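Local structure of lectin (Cicer arietinum, 3V6N) at residues A[59-73]-A[77-90]. The protein is a chickpea albumin that binds metal ions and agglutinates red blood cells, probably through sugar recognition. Numbering follows the deposited sequence.
Sequences FGTYGIDCSFDTEYN and IFYENFCARIDYAP. With CA (calcium ion), chain D; NA (sodium ion), chain G.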
ATOM      1  N   PHE A  59      -4.080  -3.639  -3.933  1.00 13.77           N
ATOM      2  CA  PHE A  59      -5.418  -3.927  -4.477  1.00 13.89           C
ATOM      3  C   PHE A  59      -5.542  -5.399  -4.862  1.00 13.91           C
ATOM      4  O   PHE A  59      -6.549  -6.031  -4.566  1.00 13.60           O
ATOM      5  CB  PHE A  59      -5.736  -3.002  -5.653  1.00 13.42           C
ATOM      6  CG  PHE A  59      -5.481  -1.559  -5.352  1.00 13.72           C
ATOM      7  CD1 PHE A  59      -6.339  -0.846  -4.517  1.00 13.50           C
ATOM      8  CD2 PHE A  59      -4.374  -0.910  -5.873  1.00 13.91           C
ATOM      9  CE1 PHE A  59      -6.105   0.485  -4.228  1.00 13.53           C
ATOM     10  CE2 PHE A  59      -4.137   0.431  -5.576  1.00 14.10           C
ATOM     11  CZ  PHE A  59      -5.003   1.128  -4.755  1.00 13.68           C
ATOM     12  N   GLY A  60      -4.492  -5.945  -5.483  1.00 14.36           N
ATOM     13  CA  GLY A  60      -4.479  -7.350  -5.903  1.00 14.54           C
ATOM     14  C   GLY A  60      -4.458  -8.263  -4.692  1.00 15.21           C
ATOM     15  O   GLY A  60      -5.088  -9.305  -4.690  1.00 15.60           O
ATOM     16  N   THR A  61      -3.723  -7.872  -3.654  1.00 15.58           N
ATOM     17  CA  THR A  61      -3.675  -8.653  -2.427  1.00 15.77           C
ATOM     18  C   THR A  61      -5.003  -8.577  -1.643  1.00 15.71           C
ATOM     19  O   THR A  61      -5.560  -9.610  -1.316  1.00 15.33           O
ATOM     20  CB  THR A  61      -2.500  -8.228  -1.530  1.00 15.90           C
ATOM     21  OG1 THR A  61      -1.279  -8.317  -2.277  1.00 16.04           O
ATOM     22  CG2 THR A  61      -2.401  -9.139  -0.283  1.00 15.99           C
ATOM     23  N   TYR A  62      -5.496  -7.365  -1.356  1.00 15.56           N
ATOM     24  CA  TYR A  62      -6.611  -7.189  -0.395  1.00 15.75           C
ATOM     25  C   TYR A  62      -7.944  -6.769  -1.003  1.00 15.72           C
ATOM     26  O   TYR A  62      -8.960  -6.731  -0.291  1.00 16.46           O
ATOM     27  CB  TYR A  62      -6.222  -6.240   0.747  1.00 15.86           C
ATOM     28  CG  TYR A  62      -5.052  -6.762   1.547  1.00 16.33           C
ATOM     29  CD1 TYR A  62      -5.218  -7.833   2.421  1.00 16.90           C
ATOM     30  CD2 TYR A  62      -3.779  -6.203   1.414  1.00 16.20           C
ATOM     31  CE1 TYR A  62      -4.155  -8.349   3.133  1.00 17.32           C
ATOM     32  CE2 TYR A  62      -2.703  -6.688   2.151  1.00 16.78           C
ATOM     33  CZ  TYR A  62      -2.893  -7.773   2.999  1.00 17.31           C
ATOM     34  OH  TYR A  62      -1.840  -8.287   3.729  1.00 17.73           O
ATOM     35  N   GLY A  63      -7.948  -6.466  -2.301  1.00 14.67           N
ATOM     36  CA  GLY A  63      -9.159  -6.018  -2.982  1.00 14.18           C
ATOM     37  C   GLY A  63      -9.424  -4.523  -2.889  1.00 13.78           C
ATOM     38  O   GLY A  63      -8.542  -3.724  -2.524  1.00 13.62           O
ATOM     39  N   ILE A  64     -10.658  -4.150  -3.202  1.00 13.30           N
ATOM     40  CA  ILE A  64     -11.043  -2.748  -3.357  1.00 12.90           C
ATOM     41  C   ILE A  64     -12.221  -2.434  -2.439  1.00 12.89           C
ATOM     42  O   ILE A  64     -13.231  -3.167  -2.450  1.00 12.66           O
ATOM     43  CB  ILE A  64     -11.368  -2.463  -4.842  1.00 12.70           C
ATOM     44  CG1 ILE A  64     -10.064  -2.548  -5.661  1.00 12.76           C
ATOM     45  CG2 ILE A  64     -12.064  -1.114  -5.023  1.00 12.67           C
ATOM     46  CD1 ILE A  64     -10.239  -2.744  -7.156  1.00 13.07           C
ATOM     47  N   ASP A  65     -12.099  -1.357  -1.654  1.00 12.39           N
ATOM     48  CA  ASP A  65     -13.125  -1.042  -0.643  1.00 12.52           C
ATOM     49  C   ASP A  65     -13.965   0.226  -0.921  1.00 12.29           C
ATOM     50  O   ASP A  65     -14.920   0.534  -0.184  1.00 11.94           O
ATOM     51  CB  ASP A  65     -12.539  -1.069   0.789  1.00 12.81           C
ATOM     52  CG  ASP A  65     -11.555   0.063   1.049  1.00 13.31           C
ATOM     53  OD1 ASP A  65     -11.516   1.022   0.238  1.00 13.08           O
ATOM     54  OD2 ASP A  65     -10.820  -0.001   2.071  1.00 13.61           O
ATOM     55  N   CYS A  66     -13.607   0.944  -1.990  1.00 12.03           N
ATOM     56  CA  CYS A  66     -14.389   2.058  -2.499  1.00 12.10           C
ATOM     57  C   CYS A  66     -13.974   2.318  -3.943  1.00 12.18           C
ATOM     58  O   CYS A  66     -12.808   2.113  -4.306  1.00 12.02           O
ATOM     59  CB  CYS A  66     -14.154   3.328  -1.659  1.00 12.30           C
ATOM     60  SG  CYS A  66     -15.116   4.793  -2.152  1.00 13.05           S
ATOM     61  N   SER A  67     -14.907   2.784  -4.767  1.00 12.34           N
ATOM     62  CA  SER A  67     -14.526   3.292  -6.102  1.00 12.70           C
ATOM     63  C   SER A  67     -15.600   4.076  -6.802  1.00 12.67           C
ATOM     64  O   SER A  67     -16.779   4.065  -6.382  1.00 12.66           O
ATOM     65  CB  SER A  67     -14.004   2.194  -7.017  1.00 13.35           C
ATOM     66  OG  SER A  67     -14.906   1.142  -7.107  1.00 15.03           O
ATOM     67  N   PHE A  68     -15.181   4.791  -7.841  1.00 12.62           N
ATOM     68  CA  PHE A  68     -16.107   5.536  -8.691  1.00 12.84           C
ATOM     69  C   PHE A  68     -15.579   5.717 -10.096  1.00 13.27           C
ATOM     70  O   PHE A  68     -14.399   5.950 -10.295  1.00 13.16           O
ATOM     71  CB  PHE A  68     -16.515   6.906  -8.094  1.00 12.31           C
ATOM     72  CG  PHE A  68     -15.363   7.838  -7.746  1.00 12.13           C
ATOM     73  CD1 PHE A  68     -14.913   8.786  -8.653  1.00 12.29           C
ATOM     74  CD2 PHE A  68     -14.804   7.845  -6.456  1.00 12.00           C
ATOM     75  CE1 PHE A  68     -13.889   9.672  -8.318  1.00 12.34           C
ATOM     76  CE2 PHE A  68     -13.787   8.731  -6.110  1.00 11.93           C
ATOM     77  CZ  PHE A  68     -13.327   9.647  -7.042  1.00 12.20           C
ATOM     78  N   ASP A  69     -16.492   5.607 -11.049  1.00 14.57           N
ATOM     79  CA  ASP A  69     -16.290   5.981 -12.441  1.00 16.36           C
ATOM     80  C   ASP A  69     -15.965   7.459 -12.536  1.00 17.13           C
ATOM     81  O   ASP A  69     -16.492   8.281 -11.762  1.00 16.86           O
ATOM     82  CB  ASP A  69     -17.584   5.705 -13.222  1.00 17.87           C
ATOM     83  CG  ASP A  69     -17.400   5.820 -14.727  1.00 19.72           C
ATOM     84  OD1 ASP A  69     -16.408   5.254 -15.270  1.00 22.17           O
ATOM     85  OD2 ASP A  69     -18.253   6.474 -15.372  1.00 20.95           O
ATOM     86  N   THR A  70     -15.072   7.814 -13.449  1.00 18.18           N
ATOM     87  CA  THR A  70     -14.829   9.225 -13.698  1.00 20.31           C
ATOM     88  C   THR A  70     -15.395   9.574 -15.077  1.00 22.34           C
ATOM     89  O   THR A  70     -16.532  10.004 -15.175  1.00 22.24           O
ATOM     90  CB  THR A  70     -13.337   9.641 -13.549  1.00 20.09           C
ATOM     91  OG1 THR A  70     -12.506   8.838 -14.409  1.00 20.43           O
ATOM     92  CG2 THR A  70     -12.882   9.497 -12.110  1.00 19.09           C
ATOM     93  N   GLU A  71     -14.592   9.373 -16.118  1.00 24.29           N
ATOM     94  CA  GLU A  71     -14.992   9.579 -17.498  1.00 28.78           C
ATOM     95  C   GLU A  71     -14.198   8.597 -18.349  1.00 29.59           C
ATOM     96  O   GLU A  71     -13.145   8.099 -17.935  1.00 27.36           O
ATOM     97  CB  GLU A  71     -14.713  11.022 -17.960  1.00 32.55           C
ATOM     98  CG  GLU A  71     -15.679  12.079 -17.411  1.00 35.42           C
ATOM     99  CD  GLU A  71     -16.899  12.312 -18.289  1.00 41.22           C
ATOM    100  OE1 GLU A  71     -17.002  11.682 -19.365  1.00 45.92           O
ATOM    101  OE2 GLU A  71     -17.753  13.155 -17.924  1.00 45.14           O
ATOM    102  N   TYR A  72     -14.717   8.340 -19.543  1.00 32.13           N
ATOM    103  CA  TYR A  72     -14.150   7.366 -20.454  1.00 34.51           C
ATOM    104  C   TYR A  72     -14.078   6.021 -19.762  1.00 31.91           C
ATOM    105  O   TYR A  72     -15.080   5.544 -19.214  1.00 34.64           O
ATOM    106  CB  TYR A  72     -12.796   7.840 -20.987  1.00 39.97           C
ATOM    107  CG  TYR A  72     -12.960   9.136 -21.729  1.00 46.55           C
ATOM    108  CD1 TYR A  72     -12.581  10.350 -21.149  1.00 47.73           C
ATOM    109  CD2 TYR A  72     -13.562   9.158 -22.990  1.00 50.06           C
ATOM    110  CE1 TYR A  72     -12.762  11.548 -21.824  1.00 52.19           C
ATOM    111  CE2 TYR A  72     -13.745  10.348 -23.674  1.00 54.84           C
ATOM    112  CZ  TYR A  72     -13.345  11.541 -23.091  1.00 55.19           C
ATOM    113  OH  TYR A  72     -13.533  12.722 -23.783  1.00 58.68           O
ATOM    114  N   ASN A  73     -12.906   5.420 -19.761  1.00 27.09           N
ATOM    115  CA  ASN A  73     -12.765   4.119 -19.140  1.00 23.97           C
ATOM    116  C   ASN A  73     -11.887   4.198 -17.898  1.00 20.64           C
ATOM    117  O   ASN A  73     -11.146   3.273 -17.611  1.00 20.00           O
ATOM    118  CB  ASN A  73     -12.166   3.142 -20.154  1.00 23.94           C
ATOM    119  CG  ASN A  73     -13.060   2.938 -21.356  1.00 24.39           C
ATOM    120  OD1 ASN A  73     -14.281   2.894 -21.228  1.00 24.37           O
ATOM    121  ND2 ASN A  73     -12.454   2.790 -22.529  1.00 24.89           N
ATOM    122  N   ILE A  77     -10.002   3.856  -7.586  1.00 11.27           N
ATOM    123  CA  ILE A  77     -10.228   2.704  -6.710  1.00 11.06           C
ATOM    124  C   ILE A  77      -9.513   3.008  -5.390  1.00 11.03           C
ATOM    125  O   ILE A  77      -8.560   3.785  -5.369  1.00 11.56           O
ATOM    126  CB  ILE A  77      -9.758   1.372  -7.369  1.00 10.90           C
ATOM    127  CG1 ILE A  77      -8.256   1.439  -7.683  1.00 10.94           C
ATOM    128  CG2 ILE A  77     -10.597   1.067  -8.625  1.00 10.40           C
ATOM    129  CD1 ILE A  77      -7.628   0.099  -8.011  1.00 10.98           C
ATOM    130  N   PHE A  78      -9.989   2.442  -4.290  1.00 10.94           N
ATOM    131  CA  PHE A  78      -9.390   2.689  -2.981  1.00 11.26           C
ATOM    132  C   PHE A  78      -9.162   1.392  -2.228  1.00 11.58           C
ATOM    133  O   PHE A  78      -9.865   0.417  -2.453  1.00 11.12           O
ATOM    134  CB  PHE A  78     -10.296   3.570  -2.114  1.00 11.27           C
ATOM    135  CG  PHE A  78     -10.545   4.942  -2.676  1.00 11.34           C
ATOM    136  CD1 PHE A  78      -9.937   6.047  -2.118  1.00 11.64           C
ATOM    137  CD2 PHE A  78     -11.388   5.123  -3.771  1.00 11.38           C
ATOM    138  CE1 PHE A  78     -10.179   7.314  -2.628  1.00 11.93           C
ATOM    139  CE2 PHE A  78     -11.638   6.383  -4.287  1.00 11.45           C
ATOM    140  CZ  PHE A  78     -11.033   7.480  -3.712  1.00 11.61           C
ATOM    141  N   TYR A  79      -8.168   1.402  -1.340  1.00 12.14           N
ATOM    142  CA  TYR A  79      -8.044   0.401  -0.290  1.00 12.98           C
ATOM    143  C   TYR A  79      -7.470   1.069   0.965  1.00 13.57           C
ATOM    144  O   TYR A  79      -6.349   1.623   0.937  1.00 13.13           O
ATOM    145  CB  TYR A  79      -7.178  -0.792  -0.706  1.00 13.20           C
ATOM    146  CG  TYR A  79      -6.989  -1.742   0.469  1.00 13.99           C
ATOM    147  CD1 TYR A  79      -8.044  -2.542   0.905  1.00 14.11           C
ATOM    148  CD2 TYR A  79      -5.780  -1.801   1.169  1.00 14.35           C
ATOM    149  CE1 TYR A  79      -7.904  -3.386   1.984  1.00 14.80           C
ATOM    150  CE2 TYR A  79      -5.625  -2.657   2.254  1.00 15.11           C
ATOM    151  CZ  TYR A  79      -6.689  -3.450   2.651  1.00 15.45           C
ATOM    152  OH  TYR A  79      -6.571  -4.300   3.735  1.00 16.52           O
ATOM    153  N   GLU A  80      -8.246   1.034   2.046  1.00 14.03           N
ATOM    154  CA  GLU A  80      -7.916   1.780   3.260  1.00 15.37           C
ATOM    155  C   GLU A  80      -7.477   3.209   2.911  1.00 16.20           C
ATOM    156  O   GLU A  80      -8.193   3.924   2.195  1.00 16.80           O
ATOM    157  CB  GLU A  80      -6.857   1.035   4.087  1.00 15.85           C
ATOM    158  CG  GLU A  80      -7.377  -0.245   4.742  1.00 16.68           C
ATOM    159  CD  GLU A  80      -6.308  -1.022   5.513  1.00 17.29           C
ATOM    160  OE1 GLU A  80      -5.150  -0.567   5.593  1.00 17.79           O
ATOM    161  OE2 GLU A  80      -6.631  -2.100   6.054  1.00 18.15           O
ATOM    162  N   ASN A  81      -6.293   3.620   3.353  1.00 17.14           N
ATOM    163  CA  ASN A  81      -5.857   4.997   3.084  1.00 18.28           C
ATOM    164  C   ASN A  81      -5.175   5.274   1.722  1.00 17.42           C
ATOM    165  O   ASN A  81      -4.693   6.372   1.488  1.00 17.36           O
ATOM    166  CB  ASN A  81      -5.108   5.596   4.294  1.00 20.34           C
ATOM    167  CG  ASN A  81      -3.630   5.273   4.318  1.00 22.38           C
ATOM    168  OD1 ASN A  81      -2.940   5.531   5.314  1.00 25.84           O
ATOM    169  ND2 ASN A  81      -3.119   4.773   3.219  1.00 23.77           N
ATOM    170  N   PHE A  82      -5.184   4.291   0.824  1.00 16.83           N
ATOM    171  CA  PHE A  82      -4.535   4.413  -0.489  1.00 16.08           C
ATOM    172  C   PHE A  82      -5.543   4.422  -1.630  1.00 15.76           C
ATOM    173  O   PHE A  82      -6.598   3.819  -1.528  1.00 15.30           O
ATOM    174  CB  PHE A  82      -3.529   3.275  -0.704  1.00 16.00           C
ATOM    175  CG  PHE A  82      -2.400   3.279   0.287  1.00 16.59           C
ATOM    176  CD1 PHE A  82      -2.476   2.522   1.452  1.00 16.97           C
ATOM    177  CD2 PHE A  82      -1.276   4.072   0.076  1.00 16.52           C
ATOM    178  CE1 PHE A  82      -1.437   2.539   2.379  1.00 17.19           C
ATOM    179  CE2 PHE A  82      -0.245   4.088   0.996  1.00 16.89           C
ATOM    180  CZ  PHE A  82      -0.330   3.322   2.151  1.00 16.92           C
ATOM    181  N   CYS A  83      -5.203   5.110  -2.718  1.00 15.73           N
ATOM    182  CA  CYS A  83      -6.038   5.126  -3.901  1.00 16.21           C
ATOM    183  C   CYS A  83      -5.213   5.127  -5.191  1.00 15.81           C
ATOM    184  O   CYS A  83      -4.008   5.388  -5.172  1.00 15.89           O
ATOM    185  CB  CYS A  83      -6.989   6.330  -3.875  1.00 16.85           C
ATOM    186  SG  CYS A  83      -6.162   7.919  -3.766  1.00 19.69           S
ATOM    187  N   ALA A  84      -5.868   4.818  -6.298  1.00 15.17           N
ATOM    188  CA  ALA A  84      -5.215   4.851  -7.604  1.00 15.85           C
ATOM    189  C   ALA A  84      -6.231   5.218  -8.676  1.00 15.82           C
ATOM    190  O   ALA A  84      -7.434   4.972  -8.509  1.00 15.44           O
ATOM    191  CB  ALA A  84      -4.555   3.501  -7.919  1.00 15.21           C
ATOM    192  N   ARG A  85      -5.755   5.826  -9.758  1.00 16.40           N
ATOM    193  CA  ARG A  85      -6.591   6.041 -10.940  1.00 17.51           C
ATOM    194  C   ARG A  85      -6.261   4.962 -11.972  1.00 16.73           C
ATOM    195  O   ARG A  85      -5.100   4.811 -12.367  1.00 16.06           O
ATOM    196  CB  ARG A  85      -6.362   7.436 -11.529  1.00 19.66           C
ATOM    197  CG  ARG A  85      -7.390   7.799 -12.591  1.00 22.83           C
ATOM    198  CD  ARG A  85      -6.788   8.673 -13.677  1.00 26.85           C
ATOM    199  NE  ARG A  85      -6.451  10.039 -13.267  1.00 31.80           N
ATOM    200  CZ  ARG A  85      -7.270  11.104 -13.312  1.00 37.52           C
ATOM    201  NH1 ARG A  85      -8.541  10.988 -13.711  1.00 39.98           N
ATOM    202  NH2 ARG A  85      -6.817  12.309 -12.938  1.00 37.63           N
ATOM    203  N   ILE A  86      -7.257   4.187 -12.385  1.00 15.74           N
ATOM    204  CA  ILE A  86      -6.990   3.122 -13.352  1.00 15.47           C
ATOM    205  C   ILE A  86      -7.770   3.251 -14.671  1.00 15.49           C
ATOM    206  O   ILE A  86      -8.845   3.850 -14.720  1.00 14.37           O
ATOM    207  CB  ILE A  86      -7.233   1.699 -12.782  1.00 15.77           C
ATOM    208  CG1 ILE A  86      -8.704   1.521 -12.331  1.00 15.80           C
ATOM    209  CG2 ILE A  86      -6.223   1.355 -11.692  1.00 15.39           C
ATOM    210  CD1 ILE A  86      -9.123   0.065 -12.214  1.00 15.98           C
ATOM    211  N   ASP A  87      -7.193   2.688 -15.735  1.00 15.75           N
ATOM    212  CA  ASP A  87      -7.922   2.447 -16.962  1.00 16.23           C
ATOM    213  C   ASP A  87      -8.423   1.013 -16.853  1.00 16.14           C
ATOM    214  O   ASP A  87      -7.627   0.088 -16.904  1.00 16.55           O
ATOM    215  CB  ASP A  87      -6.994   2.618 -18.167  1.00 17.17           C
ATOM    216  CG  ASP A  87      -7.681   2.309 -19.516  1.00 18.20           C
ATOM    217  OD1 ASP A  87      -8.753   1.665 -19.565  1.00 17.74           O
ATOM    218  OD2 ASP A  87      -7.099   2.683 -20.546  1.00 19.49           O
ATOM    219  N   TYR A  88      -9.730   0.828 -16.691  1.00 15.58           N
ATOM    220  CA  TYR A  88     -10.285  -0.516 -16.482  1.00 16.14           C
ATOM    221  C   TYR A  88     -10.633  -1.250 -17.791  1.00 16.78           C
ATOM    222  O   TYR A  88     -11.069  -2.408 -17.764  1.00 16.65           O
ATOM    223  CB  TYR A  88     -11.475  -0.500 -15.499  1.00 15.39           C
ATOM    224  CG  TYR A  88     -12.654   0.372 -15.911  1.00 15.57           C
ATOM    225  CD1 TYR A  88     -12.737   1.710 -15.494  1.00 15.58           C
ATOM    226  CD2 TYR A  88     -13.695  -0.139 -16.695  1.00 15.38           C
ATOM    227  CE1 TYR A  88     -13.799   2.509 -15.853  1.00 15.31           C
ATOM    228  CE2 TYR A  88     -14.765   0.658 -17.079  1.00 15.52           C
ATOM    229  CZ  TYR A  88     -14.819   1.973 -16.649  1.00 15.90           C
ATOM    230  OH  TYR A  88     -15.877   2.778 -17.001  1.00 16.01           O
ATOM    231  N   ALA A  89     -10.438  -0.567 -18.925  1.00 17.63           N
ATOM    232  CA  ALA A  89     -10.417  -1.206 -20.253  1.00 18.84           C
ATOM    233  C   ALA A  89     -11.443  -2.333 -20.401  1.00 19.15           C
ATOM    234  O   ALA A  89     -11.063  -3.499 -20.504  1.00 18.25           O
ATOM    235  CB  ALA A  89      -9.015  -1.743 -20.541  1.00 19.66           C
ATOM    236  N   PRO A  90     -12.741  -1.980 -20.427  1.00 19.94           N
ATOM    237  CA  PRO A  90     -13.827  -2.955 -20.328  1.00 21.23           C
ATOM    238  C   PRO A  90     -13.737  -4.066 -21.358  1.00 23.29           C
ATOM    239  O   PRO A  90     -13.556  -3.787 -22.551  1.00 23.56           O
ATOM    240  CB  PRO A  90     -15.084  -2.124 -20.609  1.00 20.78           C
ATOM    241  CG  PRO A  90     -14.693  -0.708 -20.401  1.00 20.59           C
ATOM    242  CD  PRO A  90     -13.230  -0.615 -20.693  1.00 20.13           C
TER
HETATM  243 CA    CA D 229     -16.815   0.041   1.151  1.00 10.59          CA
HETATM  244 NA    NA G 232     -18.851   3.349  -6.076  1.00 11.98          NA
HETATM  245  O   HOH W   1     -10.879   3.551   1.427  1.00 14.61           O
HETATM  246  O   HOH W   2      -9.546   1.917 -22.306  1.00 29.31           O
HETATM  247  O   HOH W   3     -17.515  -0.111   3.405  1.00 18.04           O
HETATM  248  O   HOH W   4     -14.826   0.865   2.479  1.00 15.84           O
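Ile77 pushes its CD1 methyl over the centre of the Phe59 ring, 3.8 Å from the ring centroid and 12° off its normal. Ser67 CB, on the same face of the sheet, and Ile64 CD1 from the preceding loop close in on the Ile77 branches, while Ala84 CB touches Phe59 CE2 obliquely and the ring's CE1 edge meets the backbone at Phe78 and Tyr79. Tyr79, its CG anti to the backbone N (chi1 175°), lays its ring against the C-terminal end of helix 58-62: Tyr62 CB rests on one face, 3.4 Å from Tyr79 CZ, and Glu80 CG covers the other. The two tyrosine rings lie nearly parallel but barely overlap, and the Tyr62 hydroxyl reaches Asp106 of the second subunit. On the other side of the sheet, Phe78 turns its edge to Cys66 O and Phe68 CE2, with Cys66 SG placed obliquely to the ring. Phe78 O takes the N-H of Asp65 at 3.0 Å, and Phe78 N donates to Cys66 O. Asp65 OD2 accepts Glu80 N on its syn side, somewhat out of the carboxylate plane (2.8 Å, 162° at the hydrogen), tying the loop before the inner strand to the turn 79-82. At the far end, Tyr88 OH meets Asp69 OD1 from above the carboxylate plane at 3.1 Å, Tyr88 N binds Asn73 O, and Pro90 CD packs on Asn73 CG. In the central channel Asp65 O binds calcium (2.4 Å) with the carbonyls of Asn7, Asp121 and Asp174 and two waters, and Ser67 O binds sodium (2.2 Å) with those of Ala9, Ala123 and Ala176, the axial ion sites of a four-bladed hemopexin-type beta-propeller.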